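Local coordinates for CG14216 (Drosophila melanogaster, PDB 3P9Y), which dephosphorylates phosphoserine in the C-terminal domain of RNA polymerase II and probably takes part in RNA processing and transcription termination, at residues A[4-9]-A[165-170]; A[9-14]-A[34-39]; A[135-140]-A[171-176]. The protein carries 2 engineered substitutions. One frame throughout, in Å; residues are numbered along the deposited sequence.

Contact 1: residues A[4-9]-A[165-170]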
ATOM      1  N   MET A   4       9.918  10.944  14.799  1.00 26.67           N
ATOM      2  CA  MET A   4       9.286   9.859  15.528  1.00 27.16           C
ATOM      3  C   MET A   4       9.995   8.553  15.183  1.00 26.80           C
ATOM      4  O   MET A   4      10.593   8.428  14.117  1.00 25.75           O
ATOM      5  CB  MET A   4       7.808   9.762  15.173  1.00 26.39           C
ATOM      6  CG  MET A   4       6.924  10.730  15.937  1.00 27.05           C
ATOM      7  SD  MET A   4       5.220  10.626  15.377  1.00 32.58           S
ATOM      8  CE  MET A   4       5.422  11.335  13.753  1.00 30.78           C
ATOM      9  N   THR A   5       9.907   7.581  16.085  1.00 27.64           N
ATOM     10  CA  THR A   5      10.656   6.337  15.967  1.00 29.16           C
ATOM     11  C   THR A   5       9.801   5.133  16.344  1.00 28.50           C
ATOM     12  O   THR A   5       9.144   5.129  17.381  1.00 30.17           O
ATOM     13  CB  THR A   5      11.894   6.369  16.888  1.00 30.63           C
ATOM     14  OG1 THR A   5      12.947   7.106  16.250  1.00 34.05           O
ATOM     15  CG2 THR A   5      12.384   4.967  17.199  1.00 32.24           C
ATOM     16  N   ASP A   6       9.827   4.111  15.495  1.00 27.29           N
ATOM     17  CA  ASP A   6       9.154   2.844  15.766  1.00 25.37           C
ATOM     18  C   ASP A   6      10.033   1.983  16.669  1.00 25.77           C
ATOM     19  O   ASP A   6      11.101   1.545  16.256  1.00 25.20           O
ATOM     20  CB  ASP A   6       8.883   2.117  14.445  1.00 23.41           C
ATOM     21  CG  ASP A   6       8.317   0.727  14.644  1.00 22.59           C
ATOM     22  OD1 ASP A   6       7.942   0.390  15.779  1.00 22.12           O
ATOM     23  OD2 ASP A   6       8.247  -0.034  13.657  1.00 22.86           O
ATOM     24  N   PRO A   7       9.582   1.733  17.909  1.00 26.81           N
ATOM     25  CA  PRO A   7      10.395   0.983  18.877  1.00 27.05           C
ATOM     26  C   PRO A   7      10.563  -0.490  18.503  1.00 25.14           C
ATOM     27  O   PRO A   7      11.482  -1.142  18.985  1.00 25.99           O
ATOM     28  CB  PRO A   7       9.602   1.118  20.181  1.00 28.40           C
ATOM     29  CG  PRO A   7       8.185   1.329  19.750  1.00 26.90           C
ATOM     30  CD  PRO A   7       8.247   2.067  18.440  1.00 27.54           C
ATOM     31  N   SER A   8       9.678  -1.006  17.657  1.00 25.33           N
ATOM     32  CA  SER A   8       9.747  -2.394  17.222  1.00 24.64           C
ATOM     33  C   SER A   8      10.545  -2.542  15.934  1.00 24.14           C
ATOM     34  O   SER A   8      10.830  -3.657  15.492  1.00 22.49           O
ATOM     35  CB  SER A   8       8.340  -2.945  17.011  1.00 23.28           C
ATOM     36  OG  SER A   8       7.749  -3.291  18.249  1.00 25.37           O
ATOM     37  N   LYS A   9      10.887  -1.411  15.329  1.00 23.35           N
ATOM     38  CA  LYS A   9      11.593  -1.396  14.054  1.00 23.95           C
ATOM     39  C   LYS A   9      10.988  -2.363  13.038  1.00 24.38           C
ATOM     40  O   LYS A   9      11.706  -3.009  12.278  1.00 23.37           O
ATOM     41  CB  LYS A   9      13.083  -1.682  14.261  1.00 25.04           C
ATOM     42  CG  LYS A   9      13.837  -0.530  14.933  1.00 26.33           C
ATOM     43  CD  LYS A   9      13.375   0.835  14.397  1.00 29.96           C
ATOM     44  CE  LYS A   9      13.315   0.865  12.860  1.00 32.91           C
ATOM     45  NZ  LYS A   9      12.055   1.480  12.295  1.00 26.12           N
ATOM     46  N   MET A 165      -0.436   0.414  16.783  1.00 16.74           N
ATOM     47  CA  MET A 165      -0.872  -0.491  17.840  1.00 17.63           C
ATOM     48  C   MET A 165       0.037  -1.722  17.903  1.00 18.00           C
ATOM     49  O   MET A 165       0.497  -2.131  18.975  1.00 17.69           O
ATOM     50  CB  MET A 165      -2.325  -0.918  17.589  1.00 17.60           C
ATOM     51  CG  MET A 165      -2.836  -2.024  18.511  1.00 20.03           C
ATOM     52  SD  MET A 165      -4.482  -2.632  18.048  1.00 20.97           S
ATOM     53  CE  MET A 165      -4.150  -3.278  16.412  1.00 16.94           C
ATOM     54  N   MET A 166       0.306  -2.303  16.745  1.00 16.74           N
ATOM     55  CA  MET A 166       1.103  -3.514  16.679  1.00 18.63           C
ATOM     56  C   MET A 166       2.567  -3.253  17.013  1.00 17.49           C
ATOM     57  O   MET A 166       3.248  -4.135  17.526  1.00 17.61           O
ATOM     58  CB  MET A 166       0.954  -4.145  15.301  1.00 19.56           C
ATOM     59  CG  MET A 166      -0.455  -4.677  15.081  1.00 22.07           C
ATOM     60  SD  MET A 166      -0.702  -5.296  13.422  1.00 29.27           S
ATOM     61  CE  MET A 166      -0.309  -3.847  12.450  1.00146.33           C
ATOM     62  N   ALA A 167       3.028  -2.034  16.750  1.00 17.34           N
ATOM     63  CA  ALA A 167       4.410  -1.652  17.025  1.00 18.77           C
ATOM     64  C   ALA A 167       4.666  -1.577  18.524  1.00 19.14           C
ATOM     65  O   ALA A 167       5.803  -1.693  18.970  1.00 20.35           O
ATOM     66  CB  ALA A 167       4.738  -0.310  16.367  1.00 17.53           C
ATOM     67  N   LYS A 168       3.606  -1.381  19.299  1.00 18.48           N
ATOM     68  CA  LYS A 168       3.738  -1.269  20.743  1.00 19.66           C
ATOM     69  C   LYS A 168       3.832  -2.633  21.421  1.00 19.88           C
ATOM     70  O   LYS A 168       4.087  -2.715  22.623  1.00 20.25           O
ATOM     71  CB  LYS A 168       2.567  -0.479  21.325  1.00 20.88           C
ATOM     72  CG  LYS A 168       2.566   0.993  20.934  1.00 22.94           C
ATOM     73  CD  LYS A 168       1.274   1.676  21.354  1.00 23.70           C
ATOM     74  CE  LYS A 168       1.257   3.136  20.937  1.00 27.10           C
ATOM     75  NZ  LYS A 168      -0.090   3.754  21.146  1.00 30.03           N
ATOM     76  N   SER A 169       3.627  -3.696  20.648  1.00 19.65           N
ATOM     77  CA  SER A 169       3.728  -5.061  21.165  1.00 19.90           C
ATOM     78  C   SER A 169       5.179  -5.502  21.296  1.00 21.41           C
ATOM     79  O   SER A 169       5.977  -5.323  20.375  1.00 20.05           O
ATOM     80  CB  SER A 169       2.989  -6.033  20.244  1.00 19.34           C
ATOM     81  OG  SER A 169       3.274  -7.381  20.581  1.00 18.92           O
ATOM     82  N   THR A 170       5.510  -6.104  22.434  1.00 21.50           N
ATOM     83  CA  THR A 170       6.857  -6.615  22.665  1.00 24.27           C
ATOM     84  C   THR A 170       7.009  -8.064  22.200  1.00 24.72           C
ATOM     85  O   THR A 170       8.103  -8.621  22.250  1.00 26.16           O
ATOM     86  CB  THR A 170       7.250  -6.515  24.152  1.00 26.30           C
ATOM     87  OG1 THR A 170       6.292  -7.214  24.955  1.00 25.11           O
ATOM     88  CG2 THR A 170       7.299  -5.061  24.590  1.00 28.08           C
TER
HETATM   89  O   HOH W   1       5.717  -5.020  17.590  1.00 19.45           O
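Ser8 sets its hydroxyl beside its own backbone N (chi1 -79°) and thereby at Ala167, while Asp6 swings CG anti to its backbone N (chi1 174°), bringing the carboxylate up to the same alanine. Ser8 OG donates to Ala167 O at 2.6 Å, approaching from somewhat outside the carbonyl plane. A water lies within hydrogen-bonding distance of Ser8 OG (2.7 Å), Met166 O and Ser169 O; its two protons can serve only two of them at a time. Asp6 OD1 lies 3.3 Å from Ala167 CB, a van der Waals contact, and accepts from Ser8 N at 2.9 Å, the N-H arriving 57° out of the carboxylate plane. This is an Asx turn, laid over a type I turn whose Lys9 N reaches Asp6 O at 3.1 Å. An alanine at Asp6 would probably leave Ser8 N and Leu10 N, the latter held by OD2, without their side-chain acceptors, and let the turn that aims the Ser8 hydroxyl shift. The contact thus places the loop before strand 11-16 against the C-terminal part of helix 149-167, where Ala167 also touches Leu10 and Phe35, and Ser169 OG bonds Asp175 of helix 172-187.

Contact 2: residues A[9-14]-A[34-39]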
ATOM      1  N   LYS A   9      10.887  -1.411  15.329  1.00 23.35           N
ATOM      2  CA  LYS A   9      11.593  -1.396  14.054  1.00 23.95           C
ATOM      3  C   LYS A   9      10.988  -2.363  13.038  1.00 24.38           C
ATOM      4  O   LYS A   9      11.706  -3.009  12.278  1.00 23.37           O
ATOM      5  CB  LYS A   9      13.083  -1.682  14.261  1.00 25.04           C
ATOM      6  CG  LYS A   9      13.837  -0.530  14.933  1.00 26.33           C
ATOM      7  CD  LYS A   9      13.375   0.835  14.397  1.00 29.96           C
ATOM      8  CE  LYS A   9      13.315   0.865  12.860  1.00 32.91           C
ATOM      9  NZ  LYS A   9      12.055   1.480  12.295  1.00 26.12           N
ATOM     10  N   LEU A  10       9.660  -2.441  13.023  1.00 23.38           N
ATOM     11  CA  LEU A  10       8.945  -3.234  12.030  1.00 22.04           C
ATOM     12  C   LEU A  10       9.324  -2.821  10.619  1.00 20.90           C
ATOM     13  O   LEU A  10       9.464  -1.634  10.329  1.00 21.11           O
ATOM     14  CB  LEU A  10       7.434  -3.054  12.191  1.00 20.47           C
ATOM     15  CG  LEU A  10       6.822  -3.527  13.507  1.00 22.36           C
ATOM     16  CD1 LEU A  10       5.414  -2.991  13.643  1.00 20.66           C
ATOM     17  CD2 LEU A  10       6.828  -5.045  13.596  1.00 22.20           C
ATOM     18  N   ALA A  11       9.488  -3.809   9.744  1.00 19.06           N
ATOM     19  CA  ALA A  11       9.578  -3.565   8.315  1.00 19.01           C
ATOM     20  C   ALA A  11       8.191  -3.783   7.726  1.00 18.15           C
ATOM     21  O   ALA A  11       7.661  -4.897   7.750  1.00 17.73           O
ATOM     22  CB  ALA A  11      10.591  -4.500   7.672  1.00 20.27           C
ATOM     23  N   VAL A  12       7.600  -2.712   7.206  1.00 16.86           N
ATOM     24  CA  VAL A  12       6.215  -2.731   6.765  1.00 16.28           C
ATOM     25  C   VAL A  12       6.123  -2.528   5.257  1.00 16.12           C
ATOM     26  O   VAL A  12       6.894  -1.770   4.676  1.00 16.20           O
ATOM     27  CB  VAL A  12       5.408  -1.605   7.462  1.00 17.93           C
ATOM     28  CG1 VAL A  12       3.965  -1.581   6.966  1.00 17.08           C
ATOM     29  CG2 VAL A  12       5.457  -1.768   8.973  1.00 17.53           C
ATOM     30  N   ALA A  13       5.179  -3.211   4.625  1.00 14.86           N
ATOM     31  CA  ALA A  13       4.828  -2.918   3.243  1.00 16.26           C
ATOM     32  C   ALA A  13       3.332  -2.652   3.168  1.00 15.12           C
ATOM     33  O   ALA A  13       2.565  -3.226   3.928  1.00 14.05           O
ATOM     34  CB  ALA A  13       5.212  -4.070   2.327  1.00 16.45           C
ATOM     35  N   VAL A  14       2.934  -1.758   2.269  1.00 15.18           N
ATOM     36  CA  VAL A  14       1.532  -1.522   1.969  1.00 14.13           C
ATOM     37  C   VAL A  14       1.337  -1.784   0.484  1.00 15.55           C
ATOM     38  O   VAL A  14       2.137  -1.340  -0.343  1.00 15.09           O
ATOM     39  CB  VAL A  14       1.113  -0.086   2.307  1.00 15.25           C
ATOM     40  CG1 VAL A  14      -0.383   0.091   2.093  1.00 14.75           C
ATOM     41  CG2 VAL A  14       1.486   0.241   3.748  1.00 14.60           C
ATOM     42  N   GLY A  34       7.306   7.820  11.071  1.00 22.54           N
ATOM     43  CA  GLY A  34       8.570   7.230  11.478  1.00 21.98           C
ATOM     44  C   GLY A  34       8.752   5.749  11.193  1.00 22.04           C
ATOM     45  O   GLY A  34       9.713   5.137  11.664  1.00 22.13           O
ATOM     46  N   PHE A  35       7.847   5.164  10.417  1.00 20.00           N
ATOM     47  CA  PHE A  35       7.932   3.740  10.111  1.00 20.72           C
ATOM     48  C   PHE A  35       8.804   3.436   8.897  1.00 20.36           C
ATOM     49  O   PHE A  35       8.918   4.238   7.976  1.00 20.59           O
ATOM     50  CB  PHE A  35       6.530   3.156   9.913  1.00 19.00           C
ATOM     51  CG  PHE A  35       5.723   3.113  11.176  1.00 19.81           C
ATOM     52  CD1 PHE A  35       5.924   2.105  12.099  1.00 18.65           C
ATOM     53  CD2 PHE A  35       4.786   4.093  11.450  1.00 19.09           C
ATOM     54  CE1 PHE A  35       5.195   2.070  13.272  1.00 19.82           C
ATOM     55  CE2 PHE A  35       4.055   4.062  12.620  1.00 20.16           C
ATOM     56  CZ  PHE A  35       4.257   3.049  13.530  1.00 20.35           C
ATOM     57  N   ASN A  36       9.433   2.266   8.930  1.00 20.71           N
ATOM     58  CA  ASN A  36      10.140   1.715   7.782  1.00 20.72           C
ATOM     59  C   ASN A  36       9.125   1.081   6.841  1.00 19.55           C
ATOM     60  O   ASN A  36       8.682  -0.037   7.073  1.00 18.29           O
ATOM     61  CB  ASN A  36      11.144   0.663   8.258  1.00 20.34           C
ATOM     62  CG  ASN A  36      11.847  -0.052   7.111  1.00 22.51           C
ATOM     63  OD1 ASN A  36      11.681   0.295   5.943  1.00 22.65           O
ATOM     64  ND2 ASN A  36      12.640  -1.060   7.450  1.00 23.28           N
ATOM     65  N   VAL A  37       8.746   1.795   5.786  1.00 19.42           N
ATOM     66  CA  VAL A  37       7.660   1.337   4.928  1.00 18.55           C
ATOM     67  C   VAL A  37       8.049   1.333   3.450  1.00 19.29           C
ATOM     68  O   VAL A  37       8.763   2.222   2.977  1.00 19.98           O
ATOM     69  CB  VAL A  37       6.389   2.203   5.148  1.00 18.07           C
ATOM     70  CG1 VAL A  37       6.698   3.685   4.931  1.00 17.93           C
ATOM     71  CG2 VAL A  37       5.247   1.742   4.242  1.00 16.40           C
ATOM     72  N   ARG A  38       7.582   0.312   2.734  1.00 17.91           N
ATOM     73  CA  ARG A  38       7.715   0.229   1.281  1.00 18.20           C
ATOM     74  C   ARG A  38       6.336  -0.059   0.711  1.00 17.33           C
ATOM     75  O   ARG A  38       5.468  -0.548   1.423  1.00 17.28           O
ATOM     76  CB  ARG A  38       8.695  -0.879   0.878  1.00 20.22           C
ATOM     77  CG  ARG A  38      10.123  -0.635   1.329  1.00 23.90           C
ATOM     78  CD  ARG A  38      11.077  -1.676   0.767  1.00 28.41           C
ATOM     79  NE  ARG A  38      12.476  -1.326   1.000  1.00 34.54           N
ATOM     80  CZ  ARG A  38      13.133  -1.563   2.132  1.00 37.56           C
ATOM     81  NH1 ARG A  38      12.522  -2.154   3.155  1.00 35.72           N
ATOM     82  NH2 ARG A  38      14.408  -1.208   2.243  1.00 40.77           N
ATOM     83  N   SER A  39       6.120   0.252  -0.563  1.00 17.14           N
ATOM     84  CA  SER A  39       4.803   0.071  -1.167  1.00 18.07           C
ATOM     85  C   SER A  39       4.885  -0.635  -2.510  1.00 18.08           C
ATOM     86  O   SER A  39       5.886  -0.530  -3.216  1.00 17.83           O
ATOM     87  CB  SER A  39       4.101   1.420  -1.342  1.00 16.85           C
ATOM     88  OG  SER A  39       4.876   2.300  -2.137  1.00 16.23           O
TER
HETATM   89  O   HOH W   2       9.243   0.709  11.344  1.00 19.83           O
HETATM   90  O   HOH W   3      12.992  -2.751  10.116  1.00 29.20           O
HETATM   91  O   HOH W   4       9.782  -1.718   4.811  1.00 18.88           O
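Val12 uses both its backbone polar groups on the neighbouring strand: Val12 N donates to Asn36 O at 2.9 Å, with an N-H...O angle of 165°, and Val12 O accepts from Arg38 N at 2.9 Å. Two residues on, Val14 N donates to Arg38 O, also at 2.9 Å. This alternation, one residue bonding to the two that flank its partner, is the parallel ladder, and the strand axes diverge by 28°. Acceptors gain weaker CA-H...O contacts, such as Val37 CA to Val12 O at 3.2 Å. Toward the start of the strands water replaces direct bonding. One molecule accepts from Asn36 N at 2.9 Å and donates to Leu10 O at 2.6 Å, and Lys9 NZ donates to it. Another spans Lys9 O and Asn36 ND2, and that ND2 sits 4.0 Å from Ala11 CB. On the opposite side of strand 11-16, Ala11 has backbone hydrogen bonds with Asp110, and Ala13 with Ile111 and Val113. Val37 CG2, anti to the backbone N with CG1 between N and carbonyl carbon (chi1 55°), meets Val14 CG2 at 4.1 Å beneath helix 22-32, while Ser39 OG on that face is bonded to Lys96, His27 and Asn19. The chemistry implies a beta-alpha-beta unit joined by direct amide bonds further in and by water where its strands begin; in LMW PTP-like folds the phosphate-binding loop follows such a first strand.

Contact 3: residues A[135-140]-A[171-176]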
ATOM      1  N   ASN A 135      11.728 -19.742   7.816  1.00 42.81           N
ATOM      2  CA  ASN A 135      10.693 -19.812   8.840  1.00 41.45           C
ATOM      3  C   ASN A 135      10.506 -18.475   9.559  1.00 39.15           C
ATOM      4  O   ASN A 135      10.072 -18.433  10.712  1.00 38.77           O
ATOM      5  CB  ASN A 135      10.999 -20.925   9.846  1.00 44.28           C
ATOM      6  CG  ASN A 135      10.711 -22.305   9.286  1.00 49.88           C
ATOM      7  OD1 ASN A 135       9.845 -22.467   8.422  1.00 48.94           O
ATOM      8  ND2 ASN A 135      11.431 -23.308   9.776  1.00 54.96           N
ATOM      9  N   ARG A 136      10.833 -17.385   8.870  1.00 36.69           N
ATOM     10  CA  ARG A 136      10.573 -16.045   9.389  1.00 35.96           C
ATOM     11  C   ARG A 136       9.110 -15.686   9.152  1.00 31.48           C
ATOM     12  O   ARG A 136       8.682 -15.550   8.008  1.00 30.69           O
ATOM     13  CB  ARG A 136      11.472 -15.013   8.704  1.00 35.54           C
ATOM     14  CG  ARG A 136      11.115 -13.571   9.044  1.00 33.95           C
ATOM     15  CD  ARG A 136      11.872 -12.580   8.166  1.00 34.98           C
ATOM     16  NE  ARG A 136      11.482 -11.197   8.439  1.00 33.89           N
ATOM     17  CZ  ARG A 136      12.068 -10.132   7.897  1.00 32.18           C
ATOM     18  NH1 ARG A 136      13.074 -10.287   7.045  1.00 35.07           N
ATOM     19  NH2 ARG A 136      11.650  -8.909   8.205  1.00 29.54           N
ATOM     20  N   PRO A 137       8.335 -15.535  10.233  1.00 29.81           N
ATOM     21  CA  PRO A 137       6.912 -15.229  10.070  1.00 28.48           C
ATOM     22  C   PRO A 137       6.684 -13.819   9.528  1.00 25.72           C
ATOM     23  O   PRO A 137       7.414 -12.889   9.876  1.00 25.31           O
ATOM     24  CB  PRO A 137       6.353 -15.335  11.498  1.00 28.11           C
ATOM     25  CG  PRO A 137       7.441 -15.939  12.329  1.00 30.39           C
ATOM     26  CD  PRO A 137       8.726 -15.605  11.650  1.00 29.92           C
ATOM     27  N   VAL A 138       5.683 -13.683   8.667  1.00 24.21           N
ATOM     28  CA  VAL A 138       5.227 -12.386   8.188  1.00 21.63           C
ATOM     29  C   VAL A 138       3.707 -12.355   8.280  1.00 20.67           C
ATOM     30  O   VAL A 138       3.038 -13.320   7.911  1.00 19.48           O
ATOM     31  CB  VAL A 138       5.662 -12.126   6.735  1.00 22.69           C
ATOM     32  CG1 VAL A 138       5.178 -13.239   5.819  1.00 23.95           C
ATOM     33  CG2 VAL A 138       5.148 -10.772   6.264  1.00 20.01           C
ATOM     34  N   HIS A 139       3.163 -11.254   8.788  1.00 17.05           N
ATOM     35  CA  HIS A 139       1.720 -11.133   8.949  1.00 17.47           C
ATOM     36  C   HIS A 139       1.110 -10.310   7.825  1.00 16.44           C
ATOM     37  O   HIS A 139       1.431  -9.141   7.669  1.00 15.55           O
ATOM     38  CB  HIS A 139       1.394 -10.485  10.289  1.00 16.49           C
ATOM     39  CG  HIS A 139       1.894 -11.256  11.468  1.00 18.72           C
ATOM     40  ND1 HIS A 139       1.294 -12.415  11.909  1.00 18.43           N
ATOM     41  CD2 HIS A 139       2.939 -11.034  12.297  1.00 17.91           C
ATOM     42  CE1 HIS A 139       1.950 -12.877  12.958  1.00 19.68           C
ATOM     43  NE2 HIS A 139       2.951 -12.055  13.215  1.00 18.98           N
ATOM     44  N   VAL A 140       0.234 -10.923   7.041  1.00 15.36           N
ATOM     45  CA  VAL A 140      -0.490 -10.198   6.006  1.00 15.07           C
ATOM     46  C   VAL A 140      -1.845  -9.771   6.568  1.00 16.01           C
ATOM     47  O   VAL A 140      -2.601 -10.590   7.095  1.00 15.60           O
ATOM     48  CB  VAL A 140      -0.655 -11.055   4.730  1.00 15.84           C
ATOM     49  CG1 VAL A 140      -1.251 -10.234   3.605  1.00 14.42           C
ATOM     50  CG2 VAL A 140       0.696 -11.619   4.307  1.00 15.63           C
ATOM     51  N   ASP A 171       5.911  -8.672  21.758  1.00 23.60           N
ATOM     52  CA  ASP A 171       5.956  -9.999  21.134  1.00 23.48           C
ATOM     53  C   ASP A 171       4.776 -10.149  20.189  1.00 22.86           C
ATOM     54  O   ASP A 171       3.777 -10.789  20.519  1.00 20.95           O
ATOM     55  CB  ASP A 171       5.914 -11.107  22.186  1.00 24.48           C
ATOM     56  CG  ASP A 171       6.052 -12.497  21.579  1.00 25.52           C
ATOM     57  OD1 ASP A 171       6.236 -12.621  20.345  1.00 26.08           O
ATOM     58  OD2 ASP A 171       5.983 -13.479  22.341  1.00 28.39           O
ATOM     59  N   LEU A 172       4.909  -9.559  19.006  1.00 22.22           N
ATOM     60  CA  LEU A 172       3.802  -9.432  18.073  1.00 20.29           C
ATOM     61  C   LEU A 172       3.145 -10.774  17.751  1.00 21.09           C
ATOM     62  O   LEU A 172       1.922 -10.863  17.695  1.00 19.47           O
ATOM     63  CB  LEU A 172       4.285  -8.764  16.789  1.00 21.20           C
ATOM     64  CG  LEU A 172       3.199  -8.411  15.776  1.00 19.45           C
ATOM     65  CD1 LEU A 172       2.153  -7.492  16.403  1.00 19.45           C
ATOM     66  CD2 LEU A 172       3.814  -7.767  14.547  1.00 20.21           C
ATOM     67  N   ASP A 173       3.951 -11.814  17.551  1.00 20.43           N
ATOM     68  CA  ASP A 173       3.436 -13.117  17.138  1.00 21.66           C
ATOM     69  C   ASP A 173       2.389 -13.673  18.100  1.00 21.70           C
ATOM     70  O   ASP A 173       1.433 -14.310  17.671  1.00 20.97           O
ATOM     71  CB  ASP A 173       4.579 -14.126  16.995  1.00 23.82           C
ATOM     72  CG  ASP A 173       5.429 -13.876  15.763  1.00 25.61           C
ATOM     73  OD1 ASP A 173       5.018 -13.074  14.901  1.00 25.18           O
ATOM     74  OD2 ASP A 173       6.512 -14.482  15.653  1.00 28.74           O
ATOM     75  N   ASN A 174       2.582 -13.446  19.395  1.00 21.85           N
ATOM     76  CA  ASN A 174       1.665 -13.963  20.409  1.00 22.64           C
ATOM     77  C   ASN A 174       0.586 -12.960  20.816  1.00 21.48           C
ATOM     78  O   ASN A 174      -0.366 -13.324  21.505  1.00 22.22           O
ATOM     79  CB  ASN A 174       2.442 -14.410  21.654  1.00 24.26           C
ATOM     80  CG  ASN A 174       3.342 -15.609  21.384  1.00 28.05           C
ATOM     81  OD1 ASN A 174       3.053 -16.439  20.519  1.00 28.63           O
ATOM     82  ND2 ASN A 174       4.438 -15.703  22.126  1.00 26.30           N
ATOM     83  N   ASP A 175       0.744 -11.704  20.404  1.00 20.21           N
ATOM     84  CA  ASP A 175      -0.209 -10.645  20.744  1.00 19.83           C
ATOM     85  C   ASP A 175      -1.159 -10.325  19.596  1.00 17.80           C
ATOM     86  O   ASP A 175      -2.249  -9.807  19.813  1.00 16.79           O
ATOM     87  CB  ASP A 175       0.533  -9.344  21.082  1.00 20.63           C
ATOM     88  CG  ASP A 175       1.117  -9.336  22.481  1.00 22.37           C
ATOM     89  OD1 ASP A 175       0.884 -10.296  23.238  1.00 22.44           O
ATOM     90  OD2 ASP A 175       1.809  -8.356  22.820  1.00 23.30           O
ATOM     91  N   ILE A 176      -0.738 -10.611  18.372  1.00 16.63           N
ATOM     92  CA  ILE A 176      -1.371  -9.998  17.216  1.00 16.21           C
ATOM     93  C   ILE A 176      -2.822 -10.442  17.039  1.00 16.37           C
ATOM     94  O   ILE A 176      -3.664  -9.630  16.691  1.00 14.63           O
ATOM     95  CB  ILE A 176      -0.574 -10.236  15.930  1.00 17.01           C
ATOM     96  CG1 ILE A 176      -1.098  -9.318  14.820  1.00 17.19           C
ATOM     97  CG2 ILE A 176      -0.643 -11.699  15.528  1.00 17.86           C
ATOM     98  CD1 ILE A 176      -0.258  -9.342  13.552  1.00 17.09           C
TER
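His139 is a buried imidazole held through both nitrogens: NE2 donates to Asp173 OD1 at 2.9 Å, and ND1 is hydrogen-bonded to His193 of strand 192-197. Asp173 OD1 sits at the ring edge, a little out of its plane, and is met nearly along its own C-O axis; the carboxylate is turned 66° from the ring. This His-carboxylate pair would probably polarise the imidazole. The second carboxylate oxygen, Asp173 OD2, lies 3.7 Å from Pro137 CG, with the two side chains crossing at about a right angle. One ring face is taken by Ile176. Its CG1 is anti to the backbone N (chi1 -167°), and the extended branch carries CD1 over the imidazole, 3.8 Å from the centroid and 19° off the normal: a CH-pi contact displaced toward the rim, where CD1 comes within 3.6 Å of His139 CG. Ile176 CG2 adds a touch at His139 CE1, 3.8 Å away. Leu172 CD2 approaches obliquely, at 4.1 Å from His139 CD2. Met166 of helix 149-167 packs on both Leu172 and Ile176. Asp171 holds the N-cap position, so Asp173 lies in the first turn of the helix, where a negative charge would suit the helix dipole. The axes of residues 172-176 and 137-140 come within 10.5 Å of each other, a spacing consistent with a helix layered on the central sheet of an LMW PTP-like alpha/beta fold.

Overall arrangement
From the N terminus, the chain enters contact 1 and, through the shared Lys9, passes straight into contact 2, which closes first, over the short loop holding helix 22-32. Contact 1 closes much later, its own segments being 156 residues apart, so contact 2 is nested within it. Contact 3 opens at strand 137-142, inside that larger loop, and closes beyond it at helix 172-187: contacts 1 and 3 therefore cross, while contacts 2 and 3 stand in series. Contacts 2 and 3 touch where Leu10 CD2 meets Leu172 CD2. Together the three tie the N-terminal loop, two regions of the central sheet and the consecutive helices 149-167 and 172-187.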